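Local coordinates for protein dTDP-4-dehydrorhamnose 3,5-epimerase (Elizabethkingia anophelis NUHP1, PDB 6C46) that probably catalyses epimerisation at C3' and C5' of dTDP-4-dehydro-6-deoxy-glucose, giving dTDP-4-dehydro-beta-L-rhamnose on the pathway to dTDP-L-rhamnose, at residues P15-Y20 against E98-F103; R88-A93 against D164-E169; V92-R97 against G104-M109; D158-I163 against P182-K187. All blocks are in the same frame, centred on the assembly; numbering follows the deposited sequence.

Contact 1 of 4, residues P15-Y20 against E98-F103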
loop_
_atom_site.group_PDB
_atom_site.type_symbol
_atom_site.label_atom_id
_atom_site.label_comp_id
_atom_site.label_asym_id
_atom_site.label_seq_id
_atom_site.Cartn_x
_atom_site.Cartn_y
_atom_site.Cartn_z
ATOM N N PRO A 15 -15.360 -14.873 12.153
ATOM C CA PRO A 15 -16.746 -15.365 12.161
ATOM C C PRO A 15 -17.575 -14.939 10.957
ATOM O O PRO A 15 -18.717 -15.393 10.851
ATOM C CB PRO A 15 -17.325 -14.774 13.456
ATOM C CG PRO A 15 -16.130 -14.474 14.331
ATOM C CD PRO A 15 -15.049 -14.081 13.361
ATOM N N LEU A 16 -17.086 -14.064 10.070
ATOM C CA LEU A 16 -17.885 -13.624 8.930
ATOM C C LEU A 16 -17.397 -14.327 7.664
ATOM O O LEU A 16 -16.191 -14.389 7.416
ATOM C CB LEU A 16 -17.833 -12.098 8.763
ATOM C CG LEU A 16 -18.197 -11.282 10.021
ATOM C CD1 LEU A 16 -18.226 -9.788 9.699
ATOM C CD2 LEU A 16 -19.527 -11.710 10.622
ATOM N N LYS A 17 -18.326 -14.869 6.882
ATOM C CA LYS A 17 -17.921 -15.631 5.701
ATOM C C LYS A 17 -17.145 -14.756 4.733
ATOM O O LYS A 17 -17.595 -13.662 4.394
ATOM C CB LYS A 17 -19.144 -16.192 4.978
ATOM C CG LYS A 17 -18.786 -17.163 3.835
ATOM C CD LYS A 17 -20.058 -17.698 3.137
ATOM C CE LYS A 17 -20.775 -16.603 2.371
ATOM N NZ LYS A 17 -21.916 -17.145 1.590
ATOM N N ASP A 18 -16.015 -15.274 4.244
ATOM C CA ASP A 18 -15.137 -14.667 3.245
ATOM C C ASP A 18 -14.355 -13.493 3.791
ATOM O O ASP A 18 -13.645 -12.832 3.028
ATOM C CB ASP A 18 -15.880 -14.175 1.997
ATOM C CG ASP A 18 -16.689 -15.281 1.314
ATOM O OD1 ASP A 18 -16.114 -16.352 1.051
ATOM O OD2 ASP A 18 -17.890 -15.074 1.041
ATOM N N CYS A 19 -14.462 -13.202 5.072
ATOM C CA CYS A 19 -13.761 -12.078 5.674
ATOM C C CYS A 19 -12.552 -12.628 6.435
ATOM O O CYS A 19 -12.709 -13.471 7.325
ATOM C CB CYS A 19 -14.757 -11.321 6.566
ATOM S SG CYS A 19 -14.139 -9.982 7.566
ATOM N N TYR A 20 -11.342 -12.178 6.072
ATOM C CA TYR A 20 -10.117 -12.793 6.574
ATOM C C TYR A 20 -9.154 -11.760 7.126
ATOM O O TYR A 20 -9.130 -10.601 6.696
ATOM C CB TYR A 20 -9.350 -13.596 5.480
ATOM C CG TYR A 20 -10.195 -14.697 4.914
ATOM C CD1 TYR A 20 -10.418 -15.869 5.642
ATOM C CD2 TYR A 20 -10.775 -14.571 3.666
ATOM C CE1 TYR A 20 -11.227 -16.876 5.143
ATOM C CE2 TYR A 20 -11.573 -15.575 3.150
ATOM C CZ TYR A 20 -11.794 -16.715 3.883
ATOM O OH TYR A 20 -12.595 -17.690 3.363
ATOM N N GLU A 98 -27.740 -10.705 1.894
ATOM C CA GLU A 98 -28.966 -11.316 2.423
ATOM C C GLU A 98 -28.939 -12.833 2.313
ATOM O O GLU A 98 -29.606 -13.526 3.089
ATOM C CB GLU A 98 -30.208 -10.764 1.710
ATOM N N ASN A 99 -28.174 -13.366 1.371
ATOM C CA ASN A 99 -28.016 -14.787 1.098
ATOM C C ASN A 99 -26.919 -15.443 1.928
ATOM O O ASN A 99 -26.697 -16.646 1.796
ATOM C CB ASN A 99 -27.707 -14.984 -0.394
ATOM C CG ASN A 99 -26.679 -13.972 -0.927
ATOM O OD1 ASN A 99 -26.696 -12.788 -0.566
ATOM N ND2 ASN A 99 -25.802 -14.436 -1.807
ATOM N N SER A 100 -26.179 -14.674 2.722
ATOM C CA SER A 100 -25.043 -15.180 3.478
ATOM C C SER A 100 -25.502 -15.769 4.804
ATOM O O SER A 100 -26.350 -15.195 5.489
ATOM C CB SER A 100 -24.035 -14.052 3.747
ATOM O OG SER A 100 -23.094 -14.466 4.714
ATOM N N GLU A 101 -24.906 -16.901 5.188
ATOM C CA GLU A 101 -25.202 -17.452 6.507
ATOM C C GLU A 101 -24.760 -16.526 7.634
ATOM O O GLU A 101 -25.214 -16.708 8.766
ATOM C CB GLU A 101 -24.531 -18.811 6.681
ATOM C CG GLU A 101 -23.024 -18.715 6.538
ATOM C CD GLU A 101 -22.387 -20.049 6.174
ATOM O OE1 GLU A 101 -22.100 -20.839 7.104
ATOM O OE2 GLU A 101 -22.197 -20.299 4.956
ATOM N N THR A 102 -23.889 -15.542 7.371
ATOM C CA THR A 102 -23.512 -14.587 8.415
ATOM C C THR A 102 -24.085 -13.193 8.151
ATOM O O THR A 102 -23.580 -12.199 8.689
ATOM C CB THR A 102 -21.990 -14.541 8.625
ATOM O OG1 THR A 102 -21.284 -14.278 7.405
ATOM C CG2 THR A 102 -21.506 -15.890 9.199
ATOM N N PHE A 103 -25.163 -13.115 7.362
ATOM C CA PHE A 103 -25.873 -11.855 7.164
ATOM C C PHE A 103 -26.223 -11.242 8.511
ATOM O O PHE A 103 -26.674 -11.942 9.423
ATOM C CB PHE A 103 -27.158 -12.053 6.352
ATOM C CG PHE A 103 -28.030 -10.834 6.355
ATOM C CD1 PHE A 103 -27.691 -9.731 5.580
ATOM C CD2 PHE A 103 -29.157 -10.764 7.159
ATOM C CE1 PHE A 103 -28.470 -8.582 5.600
ATOM C CE2 PHE A 103 -29.926 -9.630 7.187
ATOM C CZ PHE A 103 -29.583 -8.530 6.410
HETATM O O HOH W 1 -23.699 -18.508 3.266
#

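Contact 2 of 4, residues R88-A93 against D164-E169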
loop_
_atom_site.group_PDB
_atom_site.type_symbol
_atom_site.label_atom_id
_atom_site.label_comp_id
_atom_site.label_asym_id
_atom_site.label_seq_id
_atom_site.Cartn_x
_atom_site.Cartn_y
_atom_site.Cartn_z
ATOM N N ARG A 88 -3.057 3.167 16.020
ATOM C CA ARG A 88 -3.922 2.024 16.278
ATOM C C ARG A 88 -5.356 2.400 15.949
ATOM O O ARG A 88 -5.816 3.483 16.333
ATOM C CB ARG A 88 -3.864 1.590 17.763
ATOM C CG ARG A 88 -2.498 1.247 18.331
ATOM C CD ARG A 88 -2.555 1.280 19.895
ATOM N NE ARG A 88 -3.612 0.403 20.403
ATOM C CZ ARG A 88 -4.453 0.692 21.393
ATOM N NH1 ARG A 88 -4.396 1.866 22.026
ATOM N NH2 ARG A 88 -5.351 -0.216 21.756
ATOM N N VAL A 89 -6.079 1.498 15.280
ATOM C CA VAL A 89 -7.512 1.677 15.055
ATOM C C VAL A 89 -8.254 0.397 15.423
ATOM O O VAL A 89 -7.681 -0.696 15.471
ATOM C CB VAL A 89 -7.868 2.061 13.606
ATOM C CG1 VAL A 89 -7.128 3.344 13.163
ATOM C CG2 VAL A 89 -7.593 0.867 12.649
ATOM N N TRP A 90 -9.542 0.559 15.709
ATOM C CA TRP A 90 -10.469 -0.561 15.850
ATOM C C TRP A 90 -11.357 -0.548 14.617
ATOM O O TRP A 90 -12.040 0.443 14.351
ATOM C CB TRP A 90 -11.300 -0.452 17.130
ATOM C CG TRP A 90 -12.180 -1.659 17.380
ATOM C CD1 TRP A 90 -13.512 -1.786 17.102
ATOM C CD2 TRP A 90 -11.767 -2.899 17.959
ATOM N NE1 TRP A 90 -13.953 -3.037 17.472
ATOM C CE2 TRP A 90 -12.902 -3.740 18.002
ATOM C CE3 TRP A 90 -10.546 -3.383 18.444
ATOM C CZ2 TRP A 90 -12.855 -5.038 18.517
ATOM C CZ3 TRP A 90 -10.501 -4.675 18.961
ATOM C CH2 TRP A 90 -11.653 -5.485 18.990
ATOM N N ASP A 91 -11.331 -1.632 13.862
ATOM C CA ASP A 91 -11.953 -1.712 12.552
ATOM C C ASP A 91 -13.089 -2.725 12.609
ATOM O O ASP A 91 -12.907 -3.807 13.165
ATOM C CB ASP A 91 -10.933 -2.155 11.520
ATOM C CG ASP A 91 -11.435 -1.974 10.118
ATOM O OD1 ASP A 91 -11.121 -0.929 9.494
ATOM O OD2 ASP A 91 -12.175 -2.865 9.661
ATOM N N VAL A 92 -14.245 -2.393 12.017
ATOM C CA VAL A 92 -15.443 -3.237 12.116
ATOM C C VAL A 92 -16.009 -3.506 10.728
ATOM O O VAL A 92 -16.091 -2.597 9.899
ATOM C CB VAL A 92 -16.526 -2.571 13.001
ATOM C CG1 VAL A 92 -17.802 -3.391 12.974
ATOM C CG2 VAL A 92 -16.030 -2.423 14.447
ATOM N N ALA A 93 -16.389 -4.754 10.475
ATOM C CA ALA A 93 -17.066 -5.154 9.249
ATOM C C ALA A 93 -18.414 -5.775 9.596
ATOM O O ALA A 93 -18.552 -6.424 10.639
ATOM C CB ALA A 93 -16.226 -6.153 8.448
ATOM N N ASP A 164 -19.634 -2.950 19.462
ATOM C CA ASP A 164 -18.765 -2.387 20.493
ATOM C C ASP A 164 -17.664 -1.569 19.814
ATOM O O ASP A 164 -16.740 -2.134 19.220
ATOM C CB ASP A 164 -18.166 -3.512 21.335
ATOM C CG ASP A 164 -17.289 -3.008 22.470
ATOM O OD1 ASP A 164 -17.135 -1.778 22.624
ATOM O OD2 ASP A 164 -16.771 -3.858 23.233
ATOM N N TRP A 165 -17.739 -0.240 19.924
ATOM C CA TRP A 165 -16.735 0.626 19.324
ATOM C C TRP A 165 -15.616 0.976 20.300
ATOM O O TRP A 165 -14.826 1.878 20.018
ATOM C CB TRP A 165 -17.394 1.888 18.756
ATOM C CG TRP A 165 -18.191 1.595 17.513
ATOM C CD1 TRP A 165 -19.546 1.403 17.427
ATOM C CD2 TRP A 165 -17.679 1.425 16.181
ATOM N NE1 TRP A 165 -19.899 1.141 16.120
ATOM C CE2 TRP A 165 -18.775 1.153 15.345
ATOM C CE3 TRP A 165 -16.397 1.505 15.614
ATOM C CZ2 TRP A 165 -18.630 0.946 13.965
ATOM C CZ3 TRP A 165 -16.253 1.290 14.248
ATOM C CH2 TRP A 165 -17.363 1.017 13.443
ATOM N N LYS A 166 -15.563 0.298 21.450
ATOM C CA LYS A 166 -14.420 0.251 22.367
ATOM C C LYS A 166 -14.178 1.501 23.209
ATOM O O LYS A 166 -13.917 1.388 24.408
ATOM C CB LYS A 166 -13.124 -0.077 21.603
ATOM C CG LYS A 166 -13.205 -1.356 20.768
ATOM C CD LYS A 166 -13.694 -2.533 21.585
ATOM C CE LYS A 166 -12.580 -3.450 22.007
ATOM N NZ LYS A 166 -13.151 -4.740 22.490
ATOM N N ILE A 167 -14.234 2.689 22.623
ATOM C CA ILE A 167 -13.874 3.889 23.381
ATOM C C ILE A 167 -15.134 4.492 23.984
ATOM O O ILE A 167 -16.245 4.109 23.584
ATOM C CB ILE A 167 -13.126 4.893 22.491
ATOM C CG1 ILE A 167 -14.084 5.502 21.466
ATOM C CG2 ILE A 167 -11.900 4.186 21.824
ATOM C CD1 ILE A 167 -13.493 6.657 20.652
ATOM N N PRO A 168 -15.017 5.401 24.955
ATOM C CA PRO A 168 -16.218 6.018 25.529
ATOM C C PRO A 168 -16.996 6.761 24.461
ATOM O O PRO A 168 -16.418 7.384 23.566
ATOM C CB PRO A 168 -15.655 6.979 26.584
ATOM C CG PRO A 168 -14.315 6.425 26.923
ATOM C CD PRO A 168 -13.793 5.836 25.653
ATOM N N GLU A 169 -18.325 6.679 24.556
ATOM C CA GLU A 169 -19.179 7.320 23.558
ATOM C C GLU A 169 -18.953 8.824 23.493
ATOM O O GLU A 169 -19.023 9.414 22.410
ATOM C CB GLU A 169 -20.649 6.999 23.844
ATOM C CG GLU A 169 -20.997 5.538 23.626
ATOM C CD GLU A 169 -22.447 5.225 23.940
ATOM O OE1 GLU A 169 -23.161 6.110 24.461
ATOM O OE2 GLU A 169 -22.873 4.090 23.659
HETATM O O HOH W 2 -16.345 -4.500 17.976
#

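Contact 3 of 4, residues V92-R97 against G104-M109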
loop_
_atom_site.group_PDB
_atom_site.type_symbol
_atom_site.label_atom_id
_atom_site.label_comp_id
_atom_site.label_asym_id
_atom_site.label_seq_id
_atom_site.Cartn_x
_atom_site.Cartn_y
_atom_site.Cartn_z
ATOM N N VAL A 92 -14.245 -2.393 12.017
ATOM C CA VAL A 92 -15.443 -3.237 12.116
ATOM C C VAL A 92 -16.009 -3.506 10.728
ATOM O O VAL A 92 -16.091 -2.597 9.899
ATOM C CB VAL A 92 -16.526 -2.571 13.001
ATOM C CG1 VAL A 92 -17.802 -3.391 12.974
ATOM C CG2 VAL A 92 -16.030 -2.423 14.447
ATOM N N ALA A 93 -16.389 -4.754 10.475
ATOM C CA ALA A 93 -17.066 -5.154 9.249
ATOM C C ALA A 93 -18.414 -5.775 9.596
ATOM O O ALA A 93 -18.552 -6.424 10.639
ATOM C CB ALA A 93 -16.226 -6.153 8.448
ATOM N N VAL A 94 -19.407 -5.566 8.717
ATOM C CA VAL A 94 -20.760 -6.105 8.873
ATOM C C VAL A 94 -21.167 -6.777 7.571
ATOM O O VAL A 94 -21.133 -6.146 6.507
ATOM C CB VAL A 94 -21.792 -5.018 9.221
ATOM C CG1 VAL A 94 -23.187 -5.673 9.437
ATOM C CG2 VAL A 94 -21.330 -4.222 10.428
ATOM N N ASP A 95 -21.549 -8.036 7.647
ATOM C CA ASP A 95 -21.973 -8.773 6.463
ATOM C C ASP A 95 -23.405 -8.356 6.141
ATOM O O ASP A 95 -24.308 -8.528 6.968
ATOM C CB ASP A 95 -21.837 -10.282 6.731
ATOM C CG ASP A 95 -22.123 -11.145 5.514
ATOM O OD1 ASP A 95 -22.640 -10.630 4.491
ATOM O OD2 ASP A 95 -21.794 -12.356 5.580
ATOM N N LEU A 96 -23.614 -7.791 4.951
ATOM C CA LEU A 96 -24.947 -7.372 4.534
ATOM C C LEU A 96 -25.467 -8.157 3.340
ATOM O O LEU A 96 -26.404 -7.706 2.671
ATOM C CB LEU A 96 -24.962 -5.876 4.229
ATOM C CG LEU A 96 -24.609 -4.971 5.417
ATOM C CD1 LEU A 96 -24.478 -3.514 4.934
ATOM C CD2 LEU A 96 -25.648 -5.100 6.529
ATOM N N ARG A 97 -24.882 -9.320 3.053
ATOM C CA ARG A 97 -25.365 -10.164 1.965
ATOM C C ARG A 97 -26.556 -10.981 2.453
ATOM O O ARG A 97 -26.401 -11.889 3.280
ATOM C CB ARG A 97 -24.236 -11.066 1.463
ATOM C CG ARG A 97 -23.050 -10.242 0.969
ATOM C CD ARG A 97 -21.825 -11.114 0.760
ATOM N NE ARG A 97 -21.440 -11.760 2.021
ATOM C CZ ARG A 97 -20.411 -12.586 2.154
ATOM N NH1 ARG A 97 -19.643 -12.867 1.103
ATOM N NH2 ARG A 97 -20.151 -13.126 3.346
ATOM N N GLY A 104 -25.979 -9.946 8.644
ATOM C CA GLY A 104 -26.332 -9.210 9.842
ATOM C C GLY A 104 -25.361 -9.332 10.992
ATOM O O GLY A 104 -25.593 -8.704 12.039
ATOM N N LYS A 105 -24.287 -10.112 10.839
ATOM C CA LYS A 105 -23.291 -10.313 11.884
ATOM C C LYS A 105 -22.129 -9.351 11.686
ATOM O O LYS A 105 -21.837 -8.924 10.559
ATOM C CB LYS A 105 -22.751 -11.752 11.880
ATOM C CG LYS A 105 -23.809 -12.837 12.067
ATOM C CD LYS A 105 -24.573 -12.608 13.363
ATOM C CE LYS A 105 -25.205 -13.894 13.896
ATOM N NZ LYS A 105 -26.061 -14.550 12.879
ATOM N N CYS A 106 -21.450 -9.031 12.798
ATOM C CA CYS A 106 -20.370 -8.050 12.786
ATOM C C CYS A 106 -19.120 -8.657 13.394
ATOM O O CYS A 106 -19.182 -9.598 14.184
ATOM C CB CYS A 106 -20.734 -6.782 13.561
ATOM S SG CYS A 106 -22.383 -6.166 13.186
ATOM N N TYR A 107 -17.983 -8.075 13.037
ATOM C CA TYR A 107 -16.708 -8.491 13.604
ATOM C C TYR A 107 -15.779 -7.293 13.668
ATOM O O TYR A 107 -15.692 -6.518 12.712
ATOM C CB TYR A 107 -16.068 -9.611 12.774
ATOM C CG TYR A 107 -14.739 -10.100 13.346
ATOM C CD1 TYR A 107 -14.705 -10.904 14.484
ATOM C CD2 TYR A 107 -13.548 -9.785 12.738
ATOM C CE1 TYR A 107 -13.493 -11.362 15.008
ATOM C CE2 TYR A 107 -12.333 -10.241 13.254
ATOM C CZ TYR A 107 -12.316 -11.020 14.375
ATOM O OH TYR A 107 -11.106 -11.449 14.866
ATOM N N GLY A 108 -15.108 -7.128 14.792
ATOM C CA GLY A 108 -14.170 -6.036 14.954
ATOM C C GLY A 108 -12.822 -6.546 15.412
ATOM O O GLY A 108 -12.718 -7.579 16.069
ATOM N N MET A 109 -11.786 -5.773 15.100
ATOM C CA MET A 109 -10.428 -6.143 15.471
ATOM C C MET A 109 -9.543 -4.909 15.446
ATOM O O MET A 109 -9.801 -3.949 14.708
ATOM C CB MET A 109 -9.873 -7.200 14.505
ATOM C CG MET A 109 -9.702 -6.640 13.084
ATOM S SD MET A 109 -8.901 -7.804 11.981
ATOM C CE MET A 109 -7.266 -7.911 12.741
#

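Contact 4 of 4, residues D158-I163 against P182-K187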
loop_
_atom_site.group_PDB
_atom_site.type_symbol
_atom_site.label_atom_id
_atom_site.label_comp_id
_atom_site.label_asym_id
_atom_site.label_seq_id
_atom_site.Cartn_x
_atom_site.Cartn_y
_atom_site.Cartn_z
ATOM N N ASP A 158 -26.214 1.453 15.457
ATOM C CA ASP A 158 -27.490 0.772 15.291
ATOM C C ASP A 158 -27.700 -0.245 16.410
ATOM O O ASP A 158 -26.808 -1.038 16.712
ATOM C CB ASP A 158 -27.484 0.076 13.929
ATOM C CG ASP A 158 -28.763 -0.672 13.651
ATOM O OD1 ASP A 158 -29.679 -0.083 13.030
ATOM O OD2 ASP A 158 -28.837 -1.851 14.063
ATOM N N SER A 159 -28.879 -0.201 17.043
ATOM C CA SER A 159 -29.150 -1.062 18.197
ATOM C C SER A 159 -29.331 -2.533 17.820
ATOM O O SER A 159 -29.121 -3.405 18.672
ATOM C CB SER A 159 -30.383 -0.558 18.952
ATOM O OG SER A 159 -31.520 -0.583 18.111
ATOM N N ASP A 160 -29.715 -2.837 16.577
ATOM C CA ASP A 160 -29.778 -4.236 16.169
ATOM C C ASP A 160 -28.382 -4.841 16.055
ATOM O O ASP A 160 -28.166 -5.989 16.459
ATOM C CB ASP A 160 -30.530 -4.381 14.846
ATOM C CG ASP A 160 -32.031 -4.109 14.985
ATOM O OD1 ASP A 160 -32.582 -4.289 16.081
ATOM O OD2 ASP A 160 -32.673 -3.752 13.986
ATOM N N LEU A 161 -27.414 -4.080 15.526
ATOM C CA LEU A 161 -26.059 -4.605 15.409
ATOM C C LEU A 161 -25.326 -4.575 16.741
ATOM O O LEU A 161 -24.499 -5.457 17.010
ATOM C CB LEU A 161 -25.273 -3.803 14.381
ATOM C CG LEU A 161 -25.892 -3.772 12.987
ATOM C CD1 LEU A 161 -24.989 -2.990 12.043
ATOM C CD2 LEU A 161 -26.117 -5.205 12.502
ATOM N N SER A 162 -25.600 -3.564 17.560
ATOM C CA SER A 162 -24.980 -3.414 18.877
ATOM C C SER A 162 -23.457 -3.580 18.812
ATOM O O SER A 162 -22.858 -4.340 19.569
ATOM C CB SER A 162 -25.601 -4.396 19.872
ATOM O OG SER A 162 -25.180 -4.125 21.196
ATOM N N ILE A 163 -22.820 -2.841 17.903
ATOM C CA ILE A 163 -21.370 -2.933 17.763
ATOM C C ILE A 163 -20.676 -2.289 18.958
ATOM O O ILE A 163 -21.052 -1.200 19.406
ATOM C CB ILE A 163 -20.922 -2.277 16.448
ATOM C CG1 ILE A 163 -21.489 -3.058 15.269
ATOM C CG2 ILE A 163 -19.381 -2.182 16.378
ATOM C CD1 ILE A 163 -21.467 -2.257 13.975
ATOM N N PRO A 182 -28.901 5.929 7.939
ATOM C CA PRO A 182 -30.109 5.155 8.251
ATOM C C PRO A 182 -29.801 3.882 9.036
ATOM O O PRO A 182 -28.726 3.290 8.934
ATOM C CB PRO A 182 -30.688 4.815 6.869
ATOM C CG PRO A 182 -29.983 5.728 5.896
ATOM C CD PRO A 182 -28.648 6.035 6.492
ATOM N N ALA A 183 -30.805 3.434 9.792
ATOM C CA ALA A 183 -30.673 2.219 10.592
ATOM C C ALA A 183 -30.446 0.995 9.704
ATOM O O ALA A 183 -30.767 0.980 8.507
ATOM C CB ALA A 183 -31.941 2.010 11.448
ATOM N N PHE A 184 -29.883 -0.050 10.317
ATOM C CA PHE A 184 -29.679 -1.322 9.620
ATOM C C PHE A 184 -30.986 -1.847 9.031
ATOM O O PHE A 184 -31.022 -2.294 7.881
ATOM C CB PHE A 184 -29.042 -2.323 10.604
ATOM C CG PHE A 184 -29.116 -3.768 10.183
ATOM C CD1 PHE A 184 -28.333 -4.272 9.170
ATOM C CD2 PHE A 184 -29.986 -4.633 10.842
ATOM C CE1 PHE A 184 -28.413 -5.641 8.811
ATOM C CE2 PHE A 184 -30.072 -5.976 10.500
ATOM C CZ PHE A 184 -29.287 -6.482 9.485
ATOM N N LYS A 185 -32.090 -1.740 9.772
ATOM C CA LYS A 185 -33.344 -2.300 9.278
ATOM C C LYS A 185 -33.913 -1.508 8.114
ATOM O O LYS A 185 -34.789 -2.015 7.409
ATOM C CB LYS A 185 -34.388 -2.375 10.396
ATOM C CG LYS A 185 -34.454 -3.699 11.102
ATOM C CD LYS A 185 -35.579 -3.701 12.127
ATOM C CE LYS A 185 -35.447 -2.539 13.112
ATOM N NZ LYS A 185 -36.585 -2.515 14.084
ATOM N N ASP A 186 -33.443 -0.278 7.894
ATOM C CA ASP A 186 -33.923 0.521 6.770
ATOM C C ASP A 186 -33.305 0.105 5.444
ATOM O O ASP A 186 -33.774 0.553 4.391
ATOM C CB ASP A 186 -33.608 2.004 6.967
ATOM C CG ASP A 186 -34.475 2.667 8.016
ATOM O OD1 ASP A 186 -35.428 2.042 8.528
ATOM O OD2 ASP A 186 -34.199 3.850 8.303
ATOM N N LYS A 187 -32.246 -0.691 5.474
ATOM C CA LYS A 187 -31.662 -1.291 4.276
ATOM C C LYS A 187 -31.199 -0.243 3.262
ATOM O O LYS A 187 -31.566 -0.273 2.092
ATOM C CB LYS A 187 -32.644 -2.276 3.640
ATOM C CG LYS A 187 -32.917 -3.471 4.557
ATOM C CD LYS A 187 -33.967 -4.400 3.986
ATOM C CE LYS A 187 -34.164 -5.630 4.872
ATOM N NZ LYS A 187 -35.130 -6.593 4.262
HETATM O O HOH W 3 -31.877 -1.445 12.629
#

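Contact 1 of 4, residues P15-Y20 against E98-F103
A single backbone-to-hydroxyl bond pins the loop 15-20 to the loop 98-103, and the close fit of the contact is centred on Thr102. Its OG1 sits between the backbone N and the carbonyl carbon (chi1 54°), and from there it accepts the amide of Lys17, N to OG1 3.1 Å and almost straight at 172°. The methyl lies beside its own backbone N, so that Thr102 CG2 is 3.3 Å from Pro15 O. Two tight turns, type II from Leu16 to Cys19 and type I from Ser100 to Phe103, join loops of the two sheets of this cupin-type fold: 15-20 links strands 10-13 and 20-23 of one, 98-103 the hairpin strands 88-95 and 106-112 of the other. The second also holds an ST turn, in which Ser100 OG accepts from Thr102 N at 3.0 Å. Both hydroxyls, of Ser100 and Thr102, are hydrogen-bonded to Asp95 OD2, which ties the turn to strand 88-95. Towards solvent the packing slackens. The chain of Lys17 leaves anti to its backbone N, bends at chi3 and crosses Glu101 at about a right angle, with CD 3.8 Å from Glu101 OE2. The charged ends do not meet, Lys17 NZ remaining 4.6 Å from Glu101 OE2. A water spans them instead, accepting from Lys17 NZ and Glu101 N and donating to Glu101 OE2.

Contact 2 of 4, residues R88-A93 against D164-E169
Asp164 leads the segment that lies against strand 88-95, and its carbonyl O lies near Trp90 NE1. A water bridges the two, lying in the ring plane at the edge of the indole, where it accepts from Trp90 NE1 at 2.8 Å and donates to Asp164 O. The carboxylate of Asp164 turns back on its own loop: OD1 takes the amide of Lys166 from above its plane, which forms an Asx turn, while OD2 and Lys166 NZ form a long salt bridge. Trp165 starts off pointing away from the strand, yet its six-membered ring swings back over Val92. Val92 CG2 stands over that ring's face, offset toward the rim, 4.0 Å from the centroid, and Val92 CB is 3.7 Å from Trp165 CH2. Trp165 NE1 is hydrogen-bonded to Phe156 O, which would help hold the ring's rotation. Lys166, at a positive phi, sends its chain across the Trp90 indole. Its CG makes a CH-pi contact over the five-membered ring, 3.5 Å from the centroid and 7° off the normal. Bends at chi2 and chi3 carry NZ over the six-membered ring as an off-centre cation-pi contact, 4.3 Å from that centroid. The loop thus closes on one face of the five-stranded sheet of this cupin-type fold, where the side chain of Trp165 is about 9 Å from that of His70, the predicted proton acceptor.

Contact 3 of 4, residues V92-R97 against G104-M109
Val92, Cys106 and Tyr107 bury the most surface where two antiparallel strands pair as a beta hairpin, 165° apart in direction. Val92 stands across from Gly108 in a non-hydrogen-bonded pair, and its CG2 lies 4.1 Å from Gly108 CA. Tyr107 contributes mainly through its backbone, since its ring leads away from the partner strand. It forms a hydrogen-bonded pair with Ala93, with Ala93 N to Tyr107 O at 2.9 Å and Tyr107 N to Ala93 O at 3.0 Å. Cys106 faces Val94, and SG, beside its own backbone N, reaches Val94 CG2 at 3.5 Å. The bonding continues to the end of strand 88-95 and into the residues before strand 106-112, Asp95 N to Lys105 O and Gly104 N to Asp95 O. Here Arg97 grips the Asp95 carboxylate side-on, NE to OD1 and NH2 to OD2, while Arg97 N completes an Asx turn on OD1; OD2 also binds the hydroxyls of Ser100 and Thr102. Strand 106-112 is an outer strand of the five-stranded sheet within the chain, and strand 125-131 flanks 88-95. Ala93 and Tyr107 face Phe119 of the six-stranded sheet, whereas Val92, Val94 and Cys106 point to the face covered by Ile163.

Contact 4 of 4, residues D158-I163 against P182-K187
The Asp158 carboxylate and the Phe184 ring cross obliquely, their planes 77° apart, and the two residues meet chiefly through the backbone of Phe184. With CG anti to the backbone N (chi1 180°), Asp158 reaches across so that OD1 accepts from Phe184 N at 2.7 Å. This donor stands well above the carboxylate plane, and Phe184 CB lies 3.4 Å from the same Asp158 OD1. The second oxygen serves its own loop: Asp158 OD2 accepts from Leu161 N at 3.0 Å on its anti lone pair, which makes an Asx motif, and Asp160 N adds a weak bond to the same oxygen. One carboxylate therefore ties its own turn to the start of the 3-10 segment 184-186. Leu161 crosses the aromatic side chain at about a right angle and lays CD2 over the centre of one ring face, 4.1 Å from the Phe184 centroid. Asp160 likewise crosses Lys185, but OD2 rests against the aliphatic part, 3.2 Å from Lys185 CE. Lys185 NZ is 4.1 Å from Asp160 OD2, beyond a salt bridge. A water ties this outer side together, donating to Asp158 OD1 and Asp160 OD2 and accepting from Lys185 N. Segment 158-163 lies on the five-stranded sheet, Leu161 packing on Leu69 of strand 66-72 and Cys106 of strand 106-112, while 182-187, beyond helix 176-179, packs at its margin through Phe184 on Leu96 and Val154.

Contacts 1, 2 and 3 are all partly buried. Contact 3, nearest the chain's centre, relies on regular backbone pairing, whereas contact 4, farthest from it, is a surface contact built on a carboxylate, a water and one aromatic face. Contact 1 is held by a hydroxyl and contact 2 by indole rings. Strand 88-95 is common to contacts 2 and 3. Asp95 in contact 3 also serves contact 1, since its OD2 reaches both hydroxyls of the 98-103 turn. Contact 4 joins this group through Ile163, which packs on Val92 and Cys106, and through Phe184, which touches Phe103 of contact 1 ring to ring at 3.7 Å between their CZ atoms.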